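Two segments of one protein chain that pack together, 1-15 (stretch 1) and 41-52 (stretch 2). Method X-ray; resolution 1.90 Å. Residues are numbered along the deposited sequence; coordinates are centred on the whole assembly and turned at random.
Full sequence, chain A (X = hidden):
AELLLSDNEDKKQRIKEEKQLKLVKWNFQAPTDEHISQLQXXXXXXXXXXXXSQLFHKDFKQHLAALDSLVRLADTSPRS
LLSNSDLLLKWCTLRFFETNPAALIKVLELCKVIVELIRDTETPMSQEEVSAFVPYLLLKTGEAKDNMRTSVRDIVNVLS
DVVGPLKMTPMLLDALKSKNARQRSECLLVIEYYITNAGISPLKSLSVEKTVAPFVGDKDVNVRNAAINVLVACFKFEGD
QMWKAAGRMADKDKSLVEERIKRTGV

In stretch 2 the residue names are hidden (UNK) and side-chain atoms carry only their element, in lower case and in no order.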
# COMPACT_ATOMS: atom_id res chain seq x y z
N ALA A 1 -11.87 26.57 -21.56
CA ALA A 1 -10.43 26.15 -21.60
C ALA A 1 -10.32 24.63 -21.29
O ALA A 1 -11.10 24.12 -20.48
CB ALA A 1 -9.59 27.00 -20.61
N GLU A 2 -9.39 23.91 -21.94
CA GLU A 2 -9.30 22.43 -21.73
C GLU A 2 -8.42 21.94 -20.57
O GLU A 2 -7.26 22.38 -20.38
CB GLU A 2 -8.97 21.66 -23.01
CG GLU A 2 -10.13 21.61 -24.02
CD GLU A 2 -9.93 22.61 -25.19
OE1 GLU A 2 -10.62 23.66 -25.21
OE2 GLU A 2 -9.07 22.35 -26.08
N LEU A 3 -9.01 21.04 -19.79
CA LEU A 3 -8.34 20.37 -18.68
C LEU A 3 -7.17 19.55 -19.22
O LEU A 3 -7.29 18.85 -20.25
CB LEU A 3 -9.35 19.45 -17.96
CG LEU A 3 -10.67 20.02 -17.43
CD1 LEU A 3 -11.57 18.93 -16.87
CD2 LEU A 3 -10.44 21.12 -16.38
N LEU A 4 -6.05 19.63 -18.53
CA LEU A 4 -4.93 18.76 -18.79
C LEU A 4 -5.29 17.24 -18.64
O LEU A 4 -4.71 16.37 -19.32
CB LEU A 4 -3.85 19.15 -17.82
CG LEU A 4 -2.51 18.49 -18.02
CD1 LEU A 4 -1.91 18.94 -19.37
CD2 LEU A 4 -1.65 18.90 -16.85
N LEU A 5 -6.26 16.95 -17.77
CA LEU A 5 -6.64 15.59 -17.40
C LEU A 5 -8.11 15.61 -17.23
O LEU A 5 -8.64 16.54 -16.65
CB LEU A 5 -5.93 15.18 -16.10
CG LEU A 5 -6.15 13.73 -15.66
CD1 LEU A 5 -5.56 12.72 -16.72
CD2 LEU A 5 -5.50 13.59 -14.26
N SER A 6 -8.81 14.62 -17.80
CA SER A 6 -10.26 14.57 -17.80
C SER A 6 -10.95 14.57 -16.42
O SER A 6 -10.37 14.20 -15.40
CB SER A 6 -10.73 13.31 -18.56
OG SER A 6 -10.40 12.15 -17.78
N ASP A 7 -12.23 14.93 -16.42
CA ASP A 7 -13.06 14.81 -15.25
C ASP A 7 -14.31 14.17 -15.85
O ASP A 7 -15.17 14.86 -16.40
CB ASP A 7 -13.31 16.22 -14.69
CG ASP A 7 -14.52 16.30 -13.75
OD1 ASP A 7 -14.99 15.24 -13.25
OD2 ASP A 7 -15.01 17.45 -13.51
N ASN A 8 -14.40 12.85 -15.80
CA ASN A 8 -15.56 12.12 -16.31
C ASN A 8 -15.75 10.89 -15.42
O ASN A 8 -15.05 10.70 -14.41
CB ASN A 8 -15.35 11.74 -17.82
CG ASN A 8 -14.09 10.90 -18.06
OD1 ASN A 8 -13.69 10.14 -17.19
ND2 ASN A 8 -13.45 11.06 -19.22
N GLU A 9 -16.64 9.99 -15.80
CA GLU A 9 -16.86 8.79 -15.02
C GLU A 9 -16.34 7.54 -15.72
O GLU A 9 -16.89 6.44 -15.54
CB GLU A 9 -18.35 8.65 -14.77
CG GLU A 9 -18.83 9.65 -13.78
CD GLU A 9 -20.29 9.52 -13.51
OE1 GLU A 9 -20.77 8.38 -13.24
OE2 GLU A 9 -20.98 10.58 -13.57
N ASP A 10 -15.29 7.68 -16.51
CA ASP A 10 -14.76 6.51 -17.24
C ASP A 10 -14.13 5.48 -16.32
O ASP A 10 -13.97 4.36 -16.71
CB ASP A 10 -13.77 6.92 -18.32
CG ASP A 10 -14.44 7.58 -19.50
OD1 ASP A 10 -15.67 7.81 -19.46
OD2 ASP A 10 -13.74 7.93 -20.47
N LYS A 11 -13.77 5.85 -15.09
CA LYS A 11 -13.37 4.84 -14.09
C LYS A 11 -14.34 3.69 -13.95
O LYS A 11 -13.93 2.54 -13.86
CB LYS A 11 -13.15 5.49 -12.70
CG LYS A 11 -12.55 4.51 -11.67
CD LYS A 11 -12.53 5.17 -10.26
CE LYS A 11 -11.41 6.13 -10.15
NZ LYS A 11 -11.64 6.90 -8.84
N LYS A 12 -15.64 3.97 -13.92
CA LYS A 12 -16.62 2.87 -13.85
C LYS A 12 -16.50 1.90 -15.04
O LYS A 12 -16.65 0.69 -14.84
CB LYS A 12 -18.07 3.37 -13.83
CG LYS A 12 -18.50 4.17 -12.61
CD LYS A 12 -19.98 4.73 -12.85
CE LYS A 12 -20.43 5.67 -11.68
NZ LYS A 12 -19.59 6.95 -11.51
N GLN A 13 -16.30 2.43 -16.25
CA GLN A 13 -16.09 1.65 -17.46
C GLN A 13 -14.78 0.82 -17.37
O GLN A 13 -14.78 -0.33 -17.76
CB GLN A 13 -16.10 2.56 -18.72
CG GLN A 13 -15.93 1.78 -20.12
CD GLN A 13 -17.12 0.83 -20.40
OE1 GLN A 13 -18.21 1.05 -19.89
NE2 GLN A 13 -16.88 -0.26 -21.16
N ARG A 14 -13.71 1.38 -16.82
CA ARG A 14 -12.44 0.64 -16.65
C ARG A 14 -12.57 -0.48 -15.65
O ARG A 14 -12.07 -1.59 -15.95
CB ARG A 14 -11.26 1.55 -16.29
CG ARG A 14 -10.96 2.57 -17.37
CD ARG A 14 -9.63 3.32 -17.03
NE ARG A 14 -9.79 4.24 -15.88
CZ ARG A 14 -10.23 5.47 -15.97
NH1 ARG A 14 -10.64 5.98 -17.15
NH2 ARG A 14 -10.34 6.20 -14.88
N ILE A 15 -13.24 -0.24 -14.51
CA ILE A 15 -13.49 -1.28 -13.51
C ILE A 15 -14.34 -2.41 -14.11
O ILE A 15 -14.03 -3.60 -13.96
CB ILE A 15 -14.21 -0.77 -12.25
CG1 ILE A 15 -13.39 0.31 -11.52
CG2 ILE A 15 -14.44 -1.91 -11.28
CD1 ILE A 15 -11.93 -0.03 -11.34
N UNK A 41 -2.64 3.44 -23.41
CA UNK A 41 -3.91 3.52 -24.13
C UNK A 41 -5.00 4.08 -23.25
O UNK A 41 -5.74 4.96 -23.68
c UNK A 41 -5.74 2.10 -25.25
o UNK A 41 -3.40 1.71 -25.64
c UNK A 41 -4.34 2.13 -24.64
N UNK A 42 -5.13 3.59 -22.02
CA UNK A 42 -6.22 4.07 -21.13
C UNK A 42 -6.00 5.54 -20.75
O UNK A 42 -6.94 6.36 -20.73
c UNK A 42 -6.28 3.19 -19.86
c UNK A 42 -6.78 1.78 -20.13
c UNK A 42 -6.64 0.94 -18.84
c UNK A 42 -8.21 1.77 -20.63
N UNK A 43 -4.77 5.89 -20.44
CA UNK A 43 -4.49 7.27 -20.05
C UNK A 43 -4.55 8.22 -21.28
O UNK A 43 -4.96 9.39 -21.15
c UNK A 43 -3.11 7.37 -19.34
c UNK A 43 -1.49 7.37 -17.41
c UNK A 43 -3.75 8.61 -17.20
c UNK A 43 -3.01 7.41 -17.82
N UNK A 44 -4.19 7.70 -22.46
CA UNK A 44 -4.34 8.46 -23.70
C UNK A 44 -5.74 8.92 -23.97
O UNK A 44 -5.92 9.97 -24.60
N UNK A 45 -6.74 8.19 -23.49
CA UNK A 45 -8.14 8.60 -23.64
C UNK A 45 -8.55 9.68 -22.62
O UNK A 45 -9.68 10.17 -22.67
n UNK A 45 -9.21 5.12 -24.44
o UNK A 45 -8.60 6.80 -25.84
c UNK A 45 -9.08 7.38 -23.52
c UNK A 45 -8.93 6.40 -24.70
N UNK A 46 -7.65 10.04 -21.69
CA UNK A 46 -7.97 10.94 -20.55
C UNK A 46 -7.10 12.21 -20.42
O UNK A 46 -7.51 13.19 -19.83
c UNK A 46 -7.87 10.18 -19.19
n UNK A 46 -10.69 7.92 -19.99
o UNK A 46 -10.72 10.11 -19.42
c UNK A 46 -10.12 9.02 -19.51
c UNK A 46 -8.66 8.87 -19.12
N UNK A 47 -5.90 12.17 -20.99
CA UNK A 47 -4.87 13.17 -20.80
C UNK A 47 -4.47 13.81 -22.15
O UNK A 47 -4.32 13.12 -23.17
c UNK A 47 -3.60 12.52 -20.14
N UNK A 48 -4.23 15.12 -22.13
CA UNK A 48 -3.58 15.83 -23.24
C UNK A 48 -2.21 15.23 -23.63
O UNK A 48 -1.41 14.78 -22.78
c UNK A 48 -3.38 17.31 -22.84
c UNK A 48 -4.20 19.62 -22.53
c UNK A 48 -5.32 20.62 -22.93
n UNK A 48 -6.35 19.79 -23.66
c UNK A 48 -4.64 18.16 -22.81
N UNK A 49 -1.88 15.31 -24.93
CA UNK A 49 -0.67 14.68 -25.42
C UNK A 49 0.56 15.25 -24.77
O UNK A 49 1.54 14.53 -24.60
c UNK A 49 -1.86 14.32 -27.62
c UNK A 49 -0.55 14.70 -26.99
c UNK A 49 -0.12 16.07 -27.46
N UNK A 50 0.55 16.53 -24.38
CA UNK A 50 1.76 17.07 -23.71
C UNK A 50 1.99 16.48 -22.36
O UNK A 50 3.15 16.27 -21.98
c UNK A 50 1.72 18.59 -23.54
o UNK A 50 0.59 18.97 -22.79
N UNK A 51 0.92 16.19 -21.59
CA UNK A 51 1.10 15.35 -20.38
C UNK A 51 1.51 13.93 -20.73
O UNK A 51 2.43 13.37 -20.12
c UNK A 51 -1.45 14.79 -17.43
c UNK A 51 -0.17 15.36 -19.52
c UNK A 51 1.05 15.06 -17.30
c UNK A 51 -0.10 14.61 -18.18
N UNK A 52 0.86 13.33 -21.72
CA UNK A 52 1.22 11.99 -22.18
C UNK A 52 2.68 11.85 -22.57
O UNK A 52 3.34 10.83 -22.22
c UNK A 52 -0.86 8.47 -22.90
c UNK A 52 0.31 11.52 -23.34
s UNK A 52 -1.28 9.78 -21.79
c UNK A 52 -1.16 11.18 -22.92
O HOH W 1 -9.44 5.44 -20.00

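Position 41 carries one carbon bearing an oxygen and a second carbon, a beta-branched hydroxyl side chain out of reach of stretch 1: T41. Position 42 has four carbons forked at the second, its CA-to-CB bond aimed toward stretch 1 and its fork against R14. This is L42, and L42 CD2 lies 4.2 Å from R14 CD. Position 43 shows the same four-carbon fork, buried, with chi1 at -99°, between wells; it is L43. Position 44 has no side-chain atoms at all and is G44. Position 45 has two carbons, the second carrying an oxygen and a nitrogen, and makes no contact across the interface: N45.

Position 46 has three carbons, the third carrying an oxygen and a nitrogen, so an amide one carbon longer than its predecessor's. Its oxygen receives S6 OG and N8 ND2, while its nitrogen faces D10. The residue is Q46. S6 OG donates to Q46 OE1 at 2.6 Å, N8 ND2 donates to Q46 OE1 at 2.9 Å, and Q46 NE2 donates to D10 OD2 at 3.1 Å. R14 NH1 sits 3.4 Å from Q46 NE2, but two donors cannot bond directly; one water accepts from both, and its O donates to L42 O at 2.8 Å.

Position 47 has a single carbon, its CB, 3.9 Å from L5 CD1, and is A47. Position 48 is a row of four carbons ending in nitrogen, running along L4 and ending near E2. It is K48, at the N-cap position before a helix. K48 CD lies 4.0 Å from L4 CD1, and K48 NZ stays 4.5 Å from E2 OE2, too far for a salt bridge. Position 49, one carbon carrying two more, is V49, out of reach. Position 50 is a carbon then an oxygen, the oxygen near L4. It is S50; S50 OG is 4.2 Å from L4 CD1. Position 51 again has four carbons forked at the second, with its CA-to-CB bond toward stretch 1 and its fork against L4. It is L51, and L51 CD2 lies 3.9 Å from L4 CG. Position 52, two carbons, a sulfur and a carbon unbranched, is M52, which makes no contact here.

A single backbone bridge pairs L5 with A47, and Q46's side chain adds three hydrogen bonds beside it. K48 N donates to L4 O at 3.1 Å and S6 N to Q46 O at 2.8 Å, fixing the register. Leucines pack against carbon. The buried amide is supplied by S6, N8, D10 and a water accepting from both Q46 NE2 and R14 NH1.

Stretch 2, residues 41-52: TLLGNQAKVSLM
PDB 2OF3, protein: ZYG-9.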